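Local coordinates for cytochrome c-550-like protein (Thermosynechococcus elongatus, PDB 4LJI) that probably works as a low-potential electron-transfer cytochrome c, carries one covalently bound heme c, and can partially stand in for cytochrome c-550, at residues G3-V8 with D35-K40; R41-N46 with E115-F120; F85-K90 with R102-D107. All coordinates share one frame; numbering follows the deposited sequence.

Contact 1. Residues G3-V8 with D35-K40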
loop_
_atom_site.group_PDB
_atom_site.type_symbol
_atom_site.label_atom_id
_atom_site.label_comp_id
_atom_site.label_asym_id
_atom_site.label_seq_id
_atom_site.Cartn_x
_atom_site.Cartn_y
_atom_site.Cartn_z
ATOM N N GLY A 3 -14.734 12.860 -10.170
ATOM C CA GLY A 3 -13.921 13.446 -11.226
ATOM C C GLY A 3 -12.668 14.140 -10.717
ATOM O O GLY A 3 -11.554 13.872 -11.180
ATOM N N VAL A 4 -12.851 15.057 -9.774
ATOM C CA VAL A 4 -11.723 15.645 -9.060
ATOM C C VAL A 4 -11.879 15.369 -7.570
ATOM O O VAL A 4 -12.920 15.653 -6.976
ATOM C CB VAL A 4 -11.610 17.160 -9.289
ATOM C CG1 VAL A 4 -10.427 17.739 -8.505
ATOM C CG2 VAL A 4 -11.470 17.463 -10.773
ATOM N N ASP A 5 -10.850 14.813 -6.957
ATOM C CA ASP A 5 -10.939 14.508 -5.541
ATOM C C ASP A 5 -10.677 15.753 -4.687
ATOM O O ASP A 5 -9.893 16.622 -5.054
ATOM C CB ASP A 5 -10.018 13.339 -5.186
ATOM C CG ASP A 5 -10.562 12.001 -5.684
ATOM O OD1 ASP A 5 -11.407 12.000 -6.613
ATOM O OD2 ASP A 5 -10.151 10.951 -5.150
ATOM N N ASN A 6 -11.374 15.845 -3.553
ATOM C CA ASN A 6 -11.258 17.011 -2.682
ATOM C C ASN A 6 -9.826 17.260 -2.238
ATOM O O ASN A 6 -9.404 18.404 -2.143
ATOM C CB ASN A 6 -12.185 16.915 -1.464
ATOM C CG ASN A 6 -12.156 18.184 -0.604
ATOM O OD1 ASN A 6 -12.630 19.243 -1.028
ATOM N ND2 ASN A 6 -11.597 18.082 0.605
ATOM N N TYR A 7 -9.083 16.187 -1.989
ATOM C CA TYR A 7 -7.690 16.319 -1.563
ATOM C C TYR A 7 -6.881 17.176 -2.526
ATOM O O TYR A 7 -6.047 17.967 -2.112
ATOM C CB TYR A 7 -7.035 14.954 -1.347
ATOM C CG TYR A 7 -5.576 15.036 -0.943
ATOM C CD1 TYR A 7 -5.214 15.184 0.389
ATOM C CD2 TYR A 7 -4.559 15.001 -1.899
ATOM C CE1 TYR A 7 -3.890 15.277 0.763
ATOM C CE2 TYR A 7 -3.231 15.069 -1.532
ATOM C CZ TYR A 7 -2.905 15.211 -0.194
ATOM O OH TYR A 7 -1.590 15.290 0.190
ATOM N N VAL A 8 -7.145 17.014 -3.815
ATOM C CA VAL A 8 -6.463 17.800 -4.838
ATOM C C VAL A 8 -6.849 19.296 -4.834
ATOM O O VAL A 8 -5.997 20.186 -5.008
ATOM C CB VAL A 8 -6.722 17.187 -6.228
ATOM C CG1 VAL A 8 -6.246 18.175 -7.326
ATOM C CG2 VAL A 8 -6.102 15.782 -6.321
ATOM N N ASP A 35 -5.976 14.988 -13.788
ATOM C CA ASP A 35 -4.697 14.288 -13.861
ATOM C C ASP A 35 -4.161 13.965 -12.447
ATOM O O ASP A 35 -3.702 12.868 -12.202
ATOM C CB ASP A 35 -3.621 15.137 -14.533
ATOM C CG ASP A 35 -3.856 15.361 -16.035
ATOM O OD1 ASP A 35 -4.394 14.470 -16.746
ATOM O OD2 ASP A 35 -3.468 16.443 -16.516
ATOM N N LEU A 36 -4.150 14.959 -11.559
ATOM C CA LEU A 36 -3.607 14.763 -10.208
ATOM C C LEU A 36 -4.489 13.847 -9.385
ATOM O O LEU A 36 -3.986 13.100 -8.550
ATOM C CB LEU A 36 -3.412 16.103 -9.510
ATOM C CG LEU A 36 -2.413 17.042 -10.186
ATOM C CD1 LEU A 36 -2.636 18.467 -9.726
ATOM C CD2 LEU A 36 -1.000 16.610 -9.875
ATOM N N THR A 37 -5.801 13.893 -9.619
ATOM C CA THR A 37 -6.716 12.951 -8.977
ATOM C C THR A 37 -6.412 11.533 -9.399
ATOM O O THR A 37 -6.443 10.601 -8.564
ATOM C CB THR A 37 -8.162 13.235 -9.347
ATOM O OG1 THR A 37 -8.545 14.492 -8.806
ATOM C CG2 THR A 37 -9.109 12.152 -8.850
ATOM N N ARG A 38 -6.075 11.363 -10.677
ATOM C CA ARG A 38 -5.750 10.026 -11.190
ATOM C C ARG A 38 -4.414 9.534 -10.637
ATOM O O ARG A 38 -4.239 8.364 -10.258
ATOM C CB ARG A 38 -5.754 10.002 -12.725
ATOM C CG ARG A 38 -7.169 10.046 -13.319
ATOM C CD ARG A 38 -7.177 9.831 -14.815
ATOM N NE ARG A 38 -8.434 10.287 -15.401
ATOM C CZ ARG A 38 -8.668 10.356 -16.710
ATOM N NH1 ARG A 38 -7.733 9.987 -17.575
ATOM N NH2 ARG A 38 -9.837 10.790 -17.151
ATOM N N GLY A 39 -3.487 10.473 -10.473
ATOM C CA GLY A 39 -2.178 10.167 -9.930
ATOM C C GLY A 39 -2.294 9.791 -8.454
ATOM O O GLY A 39 -1.625 8.838 -7.983
ATOM N N LYS A 40 -3.157 10.507 -7.722
ATOM C CA LYS A 40 -3.432 10.208 -6.294
ATOM C C LYS A 40 -3.980 8.798 -6.153
ATOM O O LYS A 40 -3.500 8.013 -5.340
ATOM C CB LYS A 40 -4.440 11.198 -5.713
ATOM C CG LYS A 40 -4.958 10.824 -4.319
ATOM C CD LYS A 40 -6.076 11.770 -3.902
ATOM C CE LYS A 40 -6.638 11.429 -2.538
ATOM N NZ LYS A 40 -5.567 11.656 -1.554
HETATM O O HOH W 1 -7.877 10.314 -6.285
#

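Contact 2. Residues R41-N46 with E115-F120. With HEC (heme c), chain C.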
loop_
_atom_site.group_PDB
_atom_site.type_symbol
_atom_site.label_atom_id
_atom_site.label_comp_id
_atom_site.label_asym_id
_atom_site.label_seq_id
_atom_site.Cartn_x
_atom_site.Cartn_y
_atom_site.Cartn_z
ATOM N N ARG A 41 -4.951 8.468 -6.994
ATOM C CA ARG A 41 -5.515 7.125 -6.969
ATOM C C ARG A 41 -4.448 6.055 -7.227
ATOM O O ARG A 41 -4.421 5.020 -6.568
ATOM C CB ARG A 41 -6.660 7.041 -7.976
ATOM C CG ARG A 41 -7.375 5.709 -8.032
ATOM C CD ARG A 41 -8.756 5.959 -8.570
ATOM N NE ARG A 41 -9.343 7.152 -7.960
ATOM C CZ ARG A 41 -10.231 7.126 -6.971
ATOM N NH1 ARG A 41 -10.652 5.965 -6.489
ATOM N NH2 ARG A 41 -10.712 8.262 -6.479
ATOM N N LEU A 42 -3.566 6.286 -8.198
ATOM C CA LEU A 42 -2.474 5.356 -8.429
ATOM C C LEU A 42 -1.544 5.238 -7.238
ATOM O O LEU A 42 -1.038 4.169 -6.944
ATOM C CB LEU A 42 -1.651 5.772 -9.671
ATOM C CG LEU A 42 -2.375 5.502 -10.958
ATOM C CD1 LEU A 42 -1.577 6.133 -12.120
ATOM C CD2 LEU A 42 -2.523 3.978 -11.165
ATOM N N PHE A 43 -1.305 6.345 -6.546
ATOM C CA PHE A 43 -0.438 6.300 -5.393
ATOM C C PHE A 43 -1.111 5.474 -4.282
ATOM O O PHE A 43 -0.480 4.651 -3.641
ATOM C CB PHE A 43 -0.150 7.724 -4.938
ATOM C CG PHE A 43 0.720 7.826 -3.712
ATOM C CD1 PHE A 43 2.093 7.849 -3.811
ATOM C CD2 PHE A 43 0.135 7.914 -2.453
ATOM C CE1 PHE A 43 2.878 7.971 -2.683
ATOM C CE2 PHE A 43 0.934 8.060 -1.331
ATOM C CZ PHE A 43 2.302 8.041 -1.468
ATOM N N GLU A 44 -2.388 5.755 -4.047
ATOM C CA GLU A 44 -3.133 5.059 -2.995
ATOM C C GLU A 44 -3.182 3.568 -3.253
ATOM O O GLU A 44 -3.223 2.788 -2.304
ATOM C CB GLU A 44 -4.561 5.584 -2.927
ATOM C CG GLU A 44 -4.643 7.013 -2.478
ATOM C CD GLU A 44 -6.062 7.517 -2.466
ATOM O OE1 GLU A 44 -6.407 8.244 -1.516
ATOM O OE2 GLU A 44 -6.828 7.164 -3.397
ATOM N N GLU A 45 -3.171 3.166 -4.526
ATOM C CA GLU A 45 -3.313 1.749 -4.857
ATOM C C GLU A 45 -2.002 0.981 -4.852
ATOM O O GLU A 45 -1.976 -0.226 -4.573
ATOM C CB GLU A 45 -4.060 1.553 -6.191
ATOM C CG GLU A 45 -5.475 2.194 -6.264
ATOM C CD GLU A 45 -6.468 1.750 -5.170
ATOM O OE1 GLU A 45 -6.219 0.748 -4.449
ATOM O OE2 GLU A 45 -7.524 2.417 -5.039
ATOM N N ASN A 46 -0.903 1.678 -5.110
ATOM C CA ASN A 46 0.358 1.010 -5.400
ATOM C C ASN A 46 1.501 1.313 -4.464
ATOM O O ASN A 46 2.514 0.598 -4.491
ATOM C CB ASN A 46 0.809 1.327 -6.835
ATOM C CG ASN A 46 -0.133 0.763 -7.864
ATOM O OD1 ASN A 46 -0.220 -0.463 -8.023
ATOM N ND2 ASN A 46 -0.874 1.633 -8.551
ATOM N N GLU A 115 3.437 9.243 -15.342
ATOM C CA GLU A 115 3.530 10.695 -15.308
ATOM C C GLU A 115 2.565 11.310 -14.318
ATOM O O GLU A 115 2.942 12.218 -13.599
ATOM C CB GLU A 115 3.263 11.302 -16.704
ATOM C CG GLU A 115 4.432 11.215 -17.645
ATOM C CD GLU A 115 4.084 11.664 -19.037
ATOM O OE1 GLU A 115 4.991 11.651 -19.890
ATOM O OE2 GLU A 115 2.907 12.022 -19.263
ATOM N N THR A 116 1.324 10.839 -14.299
ATOM C CA THR A 116 0.359 11.433 -13.387
ATOM C C THR A 116 0.698 11.097 -11.930
ATOM O O THR A 116 0.433 11.912 -11.063
ATOM C CB THR A 116 -1.075 10.990 -13.683
ATOM O OG1 THR A 116 -1.208 9.601 -13.354
ATOM C CG2 THR A 116 -1.443 11.246 -15.146
ATOM N N LEU A 117 1.276 9.916 -11.681
ATOM C CA LEU A 117 1.707 9.530 -10.321
ATOM C C LEU A 117 2.894 10.409 -9.921
ATOM O O LEU A 117 2.939 10.940 -8.807
ATOM C CB LEU A 117 2.040 8.032 -10.263
ATOM C CG LEU A 117 2.732 7.390 -9.061
ATOM C CD1 LEU A 117 1.916 7.692 -7.795
ATOM C CD2 LEU A 117 2.834 5.876 -9.273
ATOM N N ALA A 118 3.877 10.546 -10.811
ATOM C CA ALA A 118 4.969 11.479 -10.540
ATOM C C ALA A 118 4.430 12.887 -10.287
ATOM O O ALA A 118 4.899 13.552 -9.338
ATOM C CB ALA A 118 6.013 11.483 -11.703
ATOM N N ALA A 119 3.481 13.373 -11.107
ATOM C CA ALA A 119 2.926 14.715 -10.889
ATOM C C ALA A 119 2.267 14.838 -9.502
ATOM O O ALA A 119 2.444 15.835 -8.809
ATOM C CB ALA A 119 1.921 15.074 -11.977
ATOM N N PHE A 120 1.506 13.831 -9.106
ATOM C CA PHE A 120 0.903 13.835 -7.777
ATOM C C PHE A 120 1.961 13.952 -6.679
ATOM O O PHE A 120 1.836 14.791 -5.799
ATOM C CB PHE A 120 0.015 12.609 -7.556
ATOM C CG PHE A 120 -0.430 12.477 -6.155
ATOM C CD1 PHE A 120 -1.471 13.255 -5.660
ATOM C CD2 PHE A 120 0.222 11.592 -5.297
ATOM C CE1 PHE A 120 -1.894 13.136 -4.303
ATOM C CE2 PHE A 120 -0.187 11.477 -3.932
ATOM C CZ PHE A 120 -1.240 12.269 -3.450
HETATM FE FE HEC C . 9.240 3.838 -2.905
HETATM C CHA HEC C . 12.245 5.437 -2.330
HETATM C CHB HEC C . 8.303 6.332 -5.094
HETATM C CHC HEC C . 6.313 2.071 -3.736
HETATM C CHD HEC C . 9.866 1.649 -0.428
HETATM N NA HEC C . 10.048 5.554 -3.545
HETATM C C1A HEC C . 11.329 5.992 -3.209
HETATM C C2A HEC C . 11.569 7.244 -3.899
HETATM C C3A HEC C . 10.463 7.483 -4.654
HETATM C C4A HEC C . 9.540 6.443 -4.487
HETATM C CMA HEC C . 10.260 8.657 -5.575
HETATM C CAA HEC C . 12.805 8.139 -3.801
HETATM C CBA HEC C . 12.698 9.095 -2.586
HETATM C CGA HEC C . 13.871 10.031 -2.429
HETATM O O1A HEC C . 14.801 10.087 -3.282
HETATM O O2A HEC C . 13.916 10.795 -1.409
HETATM N NB HEC C . 7.597 4.137 -4.157
HETATM C C1B HEC C . 7.469 5.197 -4.978
HETATM C C2B HEC C . 6.258 5.073 -5.690
HETATM C C3B HEC C . 5.681 3.869 -5.370
HETATM C C4B HEC C . 6.567 3.294 -4.344
HETATM C CMB HEC C . 5.748 6.060 -6.716
HETATM C CAB HEC C . 4.404 3.297 -5.863
HETATM C CBB HEC C . 4.473 2.961 -7.206
HETATM N NC HEC C . 8.256 2.167 -2.205
HETATM C C1C HEC C . 7.105 1.614 -2.702
HETATM C C2C HEC C . 6.748 0.565 -1.846
HETATM C C3C HEC C . 7.741 0.426 -0.910
HETATM C C4C HEC C . 8.714 1.437 -1.138
HETATM C CMC HEC C . 5.496 -0.290 -1.986
HETATM C CAC HEC C . 7.717 -0.562 0.214
HETATM C CBC HEC C . 7.714 -1.893 -0.029
HETATM N ND HEC C . 10.741 3.614 -1.645
HETATM C C1D HEC C . 10.825 2.615 -0.753
HETATM C C2D HEC C . 12.117 2.671 -0.069
HETATM C C3D HEC C . 12.782 3.729 -0.575
HETATM C C4D HEC C . 11.893 4.326 -1.561
HETATM C CMD HEC C . 12.592 1.729 1.020
HETATM C CAD HEC C . 14.172 4.169 -0.204
HETATM C CBD HEC C . 15.111 3.637 -1.307
HETATM C CGD HEC C . 16.627 3.673 -1.280
HETATM O O1D HEC C . 17.284 4.663 -0.858
HETATM O O2D HEC C . 17.239 2.673 -1.732
#

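Contact 3. Residues F85-K90 with R102-D107. With HEC (heme c), chain C.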
loop_
_atom_site.group_PDB
_atom_site.type_symbol
_atom_site.label_atom_id
_atom_site.label_comp_id
_atom_site.label_asym_id
_atom_site.label_seq_id
_atom_site.Cartn_x
_atom_site.Cartn_y
_atom_site.Cartn_z
ATOM N N PHE A 85 12.937 6.875 -12.283
ATOM C CA PHE A 85 13.232 6.235 -11.012
ATOM C C PHE A 85 12.314 5.042 -10.867
ATOM O O PHE A 85 12.754 3.937 -10.561
ATOM C CB PHE A 85 13.052 7.184 -9.819
ATOM C CG PHE A 85 13.228 6.505 -8.511
ATOM C CD1 PHE A 85 14.505 6.271 -8.003
ATOM C CD2 PHE A 85 12.118 6.065 -7.812
ATOM C CE1 PHE A 85 14.660 5.606 -6.790
ATOM C CE2 PHE A 85 12.253 5.408 -6.603
ATOM C CZ PHE A 85 13.545 5.187 -6.093
ATOM N N GLN A 86 11.039 5.250 -11.150
ATOM C CA GLN A 86 10.076 4.195 -10.888
ATOM C C GLN A 86 10.256 3.010 -11.829
ATOM O O GLN A 86 9.921 1.871 -11.492
ATOM C CB GLN A 86 8.649 4.722 -10.899
ATOM C CG GLN A 86 7.867 4.090 -9.726
ATOM C CD GLN A 86 8.515 4.390 -8.407
ATOM O OE1 GLN A 86 8.831 5.530 -8.120
ATOM N NE2 GLN A 86 8.715 3.363 -7.579
ATOM N N ARG A 87 10.790 3.283 -13.016
ATOM C CA ARG A 87 11.017 2.190 -13.958
ATOM C C ARG A 87 12.130 1.259 -13.472
ATOM O O ARG A 87 12.121 0.036 -13.745
ATOM C CB ARG A 87 11.340 2.771 -15.330
ATOM C CG ARG A 87 10.133 3.406 -16.017
ATOM C CD ARG A 87 9.068 2.386 -16.341
ATOM N NE ARG A 87 7.999 2.960 -17.138
ATOM C CZ ARG A 87 6.712 2.673 -17.005
ATOM N NH1 ARG A 87 6.290 1.804 -16.081
ATOM N NH2 ARG A 87 5.839 3.277 -17.796
ATOM N N SER A 88 13.098 1.837 -12.775
ATOM C CA SER A 88 14.244 1.092 -12.260
ATOM C C SER A 88 14.778 1.780 -11.014
ATOM O O SER A 88 15.678 2.606 -11.108
ATOM C CB SER A 88 15.359 1.036 -13.308
ATOM O OG SER A 88 16.411 0.187 -12.863
ATOM N N PRO A 89 14.205 1.463 -9.831
ATOM C CA PRO A 89 14.622 2.213 -8.633
ATOM C C PRO A 89 16.100 2.089 -8.283
ATOM O O PRO A 89 16.678 1.001 -8.382
ATOM C CB PRO A 89 13.724 1.625 -7.528
ATOM C CG PRO A 89 12.479 1.205 -8.277
ATOM C CD PRO A 89 13.001 0.650 -9.583
ATOM N N LYS A 90 16.723 3.203 -7.904
ATOM C CA LYS A 90 18.129 3.234 -7.596
ATOM C C LYS A 90 18.378 3.610 -6.137
ATOM O O LYS A 90 17.462 4.076 -5.427
ATOM C CB LYS A 90 18.839 4.262 -8.498
ATOM C CG LYS A 90 18.767 3.995 -10.016
ATOM C CD LYS A 90 19.726 2.882 -10.424
ATOM C CE LYS A 90 19.579 2.592 -11.905
ATOM N NZ LYS A 90 18.337 1.815 -12.121
ATOM N N ARG A 102 9.313 -0.166 -5.127
ATOM C CA ARG A 102 8.472 -0.965 -6.013
ATOM C C ARG A 102 8.771 -0.571 -7.448
ATOM O O ARG A 102 8.469 0.546 -7.871
ATOM C CB ARG A 102 6.990 -0.711 -5.710
ATOM C CG ARG A 102 6.025 -1.491 -6.556
ATOM C CD ARG A 102 6.413 -2.950 -6.610
ATOM N NE ARG A 102 5.307 -3.764 -7.097
ATOM C CZ ARG A 102 4.424 -4.362 -6.303
ATOM N NH1 ARG A 102 3.435 -5.076 -6.828
ATOM N NH2 ARG A 102 4.535 -4.241 -4.987
ATOM N N ARG A 103 9.385 -1.476 -8.189
ATOM C CA ARG A 103 9.663 -1.222 -9.590
ATOM C C ARG A 103 8.333 -1.278 -10.340
ATOM O O ARG A 103 7.488 -2.134 -10.048
ATOM C CB ARG A 103 10.617 -2.303 -10.072
ATOM C CG ARG A 103 11.429 -1.963 -11.280
ATOM C CD ARG A 103 12.786 -2.646 -11.171
ATOM N NE ARG A 103 13.656 -2.296 -12.290
ATOM C CZ ARG A 103 14.957 -2.566 -12.340
ATOM N NH1 ARG A 103 15.553 -3.184 -11.326
ATOM N NH2 ARG A 103 15.665 -2.208 -13.399
ATOM N N VAL A 104 8.117 -0.389 -11.309
ATOM C CA VAL A 104 6.855 -0.404 -12.011
ATOM C C VAL A 104 7.139 -0.608 -13.510
ATOM O O VAL A 104 7.706 0.251 -14.170
ATOM C CB VAL A 104 6.066 0.870 -11.788
ATOM C CG1 VAL A 104 4.802 0.850 -12.593
ATOM C CG2 VAL A 104 5.704 1.009 -10.307
ATOM N N SER A 105 6.738 -1.776 -14.001
ATOM C CA SER A 105 6.995 -2.208 -15.360
ATOM C C SER A 105 6.011 -1.507 -16.251
ATOM O O SER A 105 4.996 -1.018 -15.798
ATOM C CB SER A 105 6.749 -3.707 -15.476
ATOM O OG SER A 105 5.353 -3.960 -15.678
ATOM N N GLU A 106 6.287 -1.466 -17.555
ATOM C CA GLU A 106 5.350 -0.792 -18.439
ATOM C C GLU A 106 4.072 -1.584 -18.598
ATOM O O GLU A 106 3.063 -1.072 -19.067
ATOM C CB GLU A 106 5.978 -0.566 -19.802
ATOM C CG GLU A 106 7.083 0.461 -19.783
ATOM C CD GLU A 106 7.470 0.895 -21.182
ATOM O OE1 GLU A 106 6.635 1.518 -21.881
ATOM O OE2 GLU A 106 8.619 0.624 -21.591
ATOM N N ASP A 107 4.143 -2.854 -18.236
ATOM C CA ASP A 107 3.001 -3.746 -18.284
ATOM C C ASP A 107 2.080 -3.448 -17.103
ATOM O O ASP A 107 0.898 -3.800 -17.104
ATOM C CB ASP A 107 3.501 -5.184 -18.246
ATOM C CG ASP A 107 4.669 -5.409 -19.194
ATOM O OD1 ASP A 107 4.436 -5.611 -20.414
ATOM O OD2 ASP A 107 5.829 -5.354 -18.721
HETATM FE FE HEC C . 9.240 3.838 -2.905
HETATM C CHA HEC C . 12.245 5.437 -2.330
HETATM C CHB HEC C . 8.303 6.332 -5.094
HETATM C CHC HEC C . 6.313 2.071 -3.736
HETATM C CHD HEC C . 9.866 1.649 -0.428
HETATM N NA HEC C . 10.048 5.554 -3.545
HETATM C C1A HEC C . 11.329 5.992 -3.209
HETATM C C2A HEC C . 11.569 7.244 -3.899
HETATM C C3A HEC C . 10.463 7.483 -4.654
HETATM C C4A HEC C . 9.540 6.443 -4.487
HETATM C CMA HEC C . 10.260 8.657 -5.575
HETATM C CAA HEC C . 12.805 8.139 -3.801
HETATM C CBA HEC C . 12.698 9.095 -2.586
HETATM C CGA HEC C . 13.871 10.031 -2.429
HETATM O O1A HEC C . 14.801 10.087 -3.282
HETATM O O2A HEC C . 13.916 10.795 -1.409
HETATM N NB HEC C . 7.597 4.137 -4.157
HETATM C C1B HEC C . 7.469 5.197 -4.978
HETATM C C2B HEC C . 6.258 5.073 -5.690
HETATM C C3B HEC C . 5.681 3.869 -5.370
HETATM C C4B HEC C . 6.567 3.294 -4.344
HETATM C CMB HEC C . 5.748 6.060 -6.716
HETATM C CAB HEC C . 4.404 3.297 -5.863
HETATM C CBB HEC C . 4.473 2.961 -7.206
HETATM N NC HEC C . 8.256 2.167 -2.205
HETATM C C1C HEC C . 7.105 1.614 -2.702
HETATM C C2C HEC C . 6.748 0.565 -1.846
HETATM C C3C HEC C . 7.741 0.426 -0.910
HETATM C C4C HEC C . 8.714 1.437 -1.138
HETATM C CMC HEC C . 5.496 -0.290 -1.986
HETATM C CAC HEC C . 7.717 -0.562 0.214
HETATM C CBC HEC C . 7.714 -1.893 -0.029
HETATM N ND HEC C . 10.741 3.614 -1.645
HETATM C C1D HEC C . 10.825 2.615 -0.753
HETATM C C2D HEC C . 12.117 2.671 -0.069
HETATM C C3D HEC C . 12.782 3.729 -0.575
HETATM C C4D HEC C . 11.893 4.326 -1.561
HETATM C CMD HEC C . 12.592 1.729 1.020
HETATM C CAD HEC C . 14.172 4.169 -0.204
HETATM C CBD HEC C . 15.111 3.637 -1.307
HETATM C CGD HEC C . 16.627 3.673 -1.280
HETATM O O1D HEC C . 17.284 4.663 -0.858
HETATM O O2D HEC C . 17.239 2.673 -1.732
#

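Contact 1. Residues G3-V8 with D35-K40
With chi1 of -66°, T37 sets OG1 anti to its own carbonyl carbon, facing the backbone of V4 and D5, while K40 runs extended as far as CE and then bends at its last torsion, which carries NZ over the ring of Y7. The T37 hydroxyl receives the amide hydrogen of D5 in the one direct hydrogen bond between the segments: D5 N lies 3.0 Å from T37 OG1, and the N-H points at the oxygen at 166°, close to straight. The same OG1 also bonds to the carbonyl of A33, one helical turn back, so two bonds grip it and its rotation is fixed. On the other branch, T37 CG2 lies beside the carboxylate of D5. Because D5 was modelled in two conformers, the contacts of that carboxylate are less certain; in the conformer described, a water donates to D5 OD2 at 2.6 Å and to T37 O at 2.7 Å, and OD2 also forms a salt bridge with R41.

The K40 ammonium makes a cation-pi contact, its NZ 3.9 Å from the centroid of the Y7 ring and 31° off the normal. The offset is toward the CB side of the ring, where NZ comes within 3.4 Å of Y7 CG. E44 offers NZ a further, long and weak, ion pair. V8 fills the apolar side, CG1 meeting L36 CB at 4.1 Å, the two side chains crossing at about a right angle.

D5 holds the N-cap position of the short helix 6-10 without a side-chain cap. That helix lies against helix 33-46, which follows directly on strand 28-32, while Y7 and K40 also reach F120 of helix 111-127.

Contact 2. Residues R41-N46 with E115-F120
Apolar contacts between F43, L117 and F120 carry most of this buried crossing. L117 CD1 sits at the edge of the F43 ring, near its plane, and approaches F43 CB to 3.5 Å. F43 has CG anti to its backbone N (chi1 178°), which sets CG beside F120 CE2; the ring then runs on toward L64 and H51. F120 comes over one face of that ring, its CE2 3.8 Å from F43 CG. The two aromatic planes are inclined at 47° with centroids 5.5 Å apart, an oblique pairing that is neither a stack nor a T-shape. Beside the L117 contact, L42 CD1 touches T116 OG1 at 3.7 Å, though that hydroxyl has its hydrogen bond with Q113 O in its own helix.

Helix 33-46 leads straight into the covalent heme attachment at C47 and C50 and the axial ligand H51, and helix 111-127 is the long C-terminal helix. Their local axes pass 9.3 Å apart at 92°, the nearly perpendicular crossing of the helix before the heme-binding cysteines with the C-terminal helix, as in cytochromes c.

Within helix 33-46, N46 ND2 donates to L42 O over 3.0 Å, lying in the carbonyl plane on a lone pair, although the acceptor is tilted out of the amide plane of N46. The other side of this amide, OD1, is hydrogen-bonded by W108 NE1, so both ends are held.

Heme contacts come from each segment: L117 CD2 lies 3.9 Å from the methyl CMB, and N46 O is 3.6 Å from CAB.

Contact 3. Residues F85-K90 with R102-D107
Q86 and R87 reach segment 102-107 through bent side chains, Q86 turning to the heme and R102 O, R87 to V104 O and E106. In Q86 an unusual chi1 of -138° and a bend at chi2 bring CD up to the heme, where NE2 donates to R102 O over 2.8 Å, the acceptor lying in the amide plane. The other amide atom, OE1, comes within 3.2 Å of heme CHB. R87 bends at chi2 (-65°), and its NH1 donates to V104 O over 2.8 Å: the oxygen lies in the guanidinium plane, whereas the donor stands 55° above the carbonyl plane. E106 CG covers one guanidinium face, 3.5 Å above its centre, and R87 NH2 bonds to L109 O. An alanine in place of R87 would probably leave V104 O and L109 O without these donors and open a gap under E106 CG. R103 returns the link, its NE donating to R87 O over 3.1 Å, with R87 O tilted from the guanidinium plane. The backbone adds V104 N to Q86 O at 2.9 Å. F85 CE2 lies 3.3 Å from heme C2A and R102 CB packs near CHC, making this a wall of the heme pocket, on the side of the axial ligand C101 in this cytochrome c.

In the fold
Starting from the N terminus, contact 1 closes the first loop, bringing helix 33-46 back to helix 6-10 after the antiparallel pair 17-21 and 28-32. Contact 2 opens after it, in series, further along the same helix, and spans 68 residues that include the heme-binding cysteines, H51 and helices 48-51, 66-70 and 79-87. Contact 3 falls within that span, closes a short loop of 11 residues containing C101, and joins the end of helix 79-87 to the loop leading into helix 111-127. Contacts 1 and 2 meet directly, D35 and G39 packing on T116. Contacts 2 and 3 do not touch, their nearest atoms being about 5 Å apart, but both reach the same heme; contact 1 stays remote from contact 3.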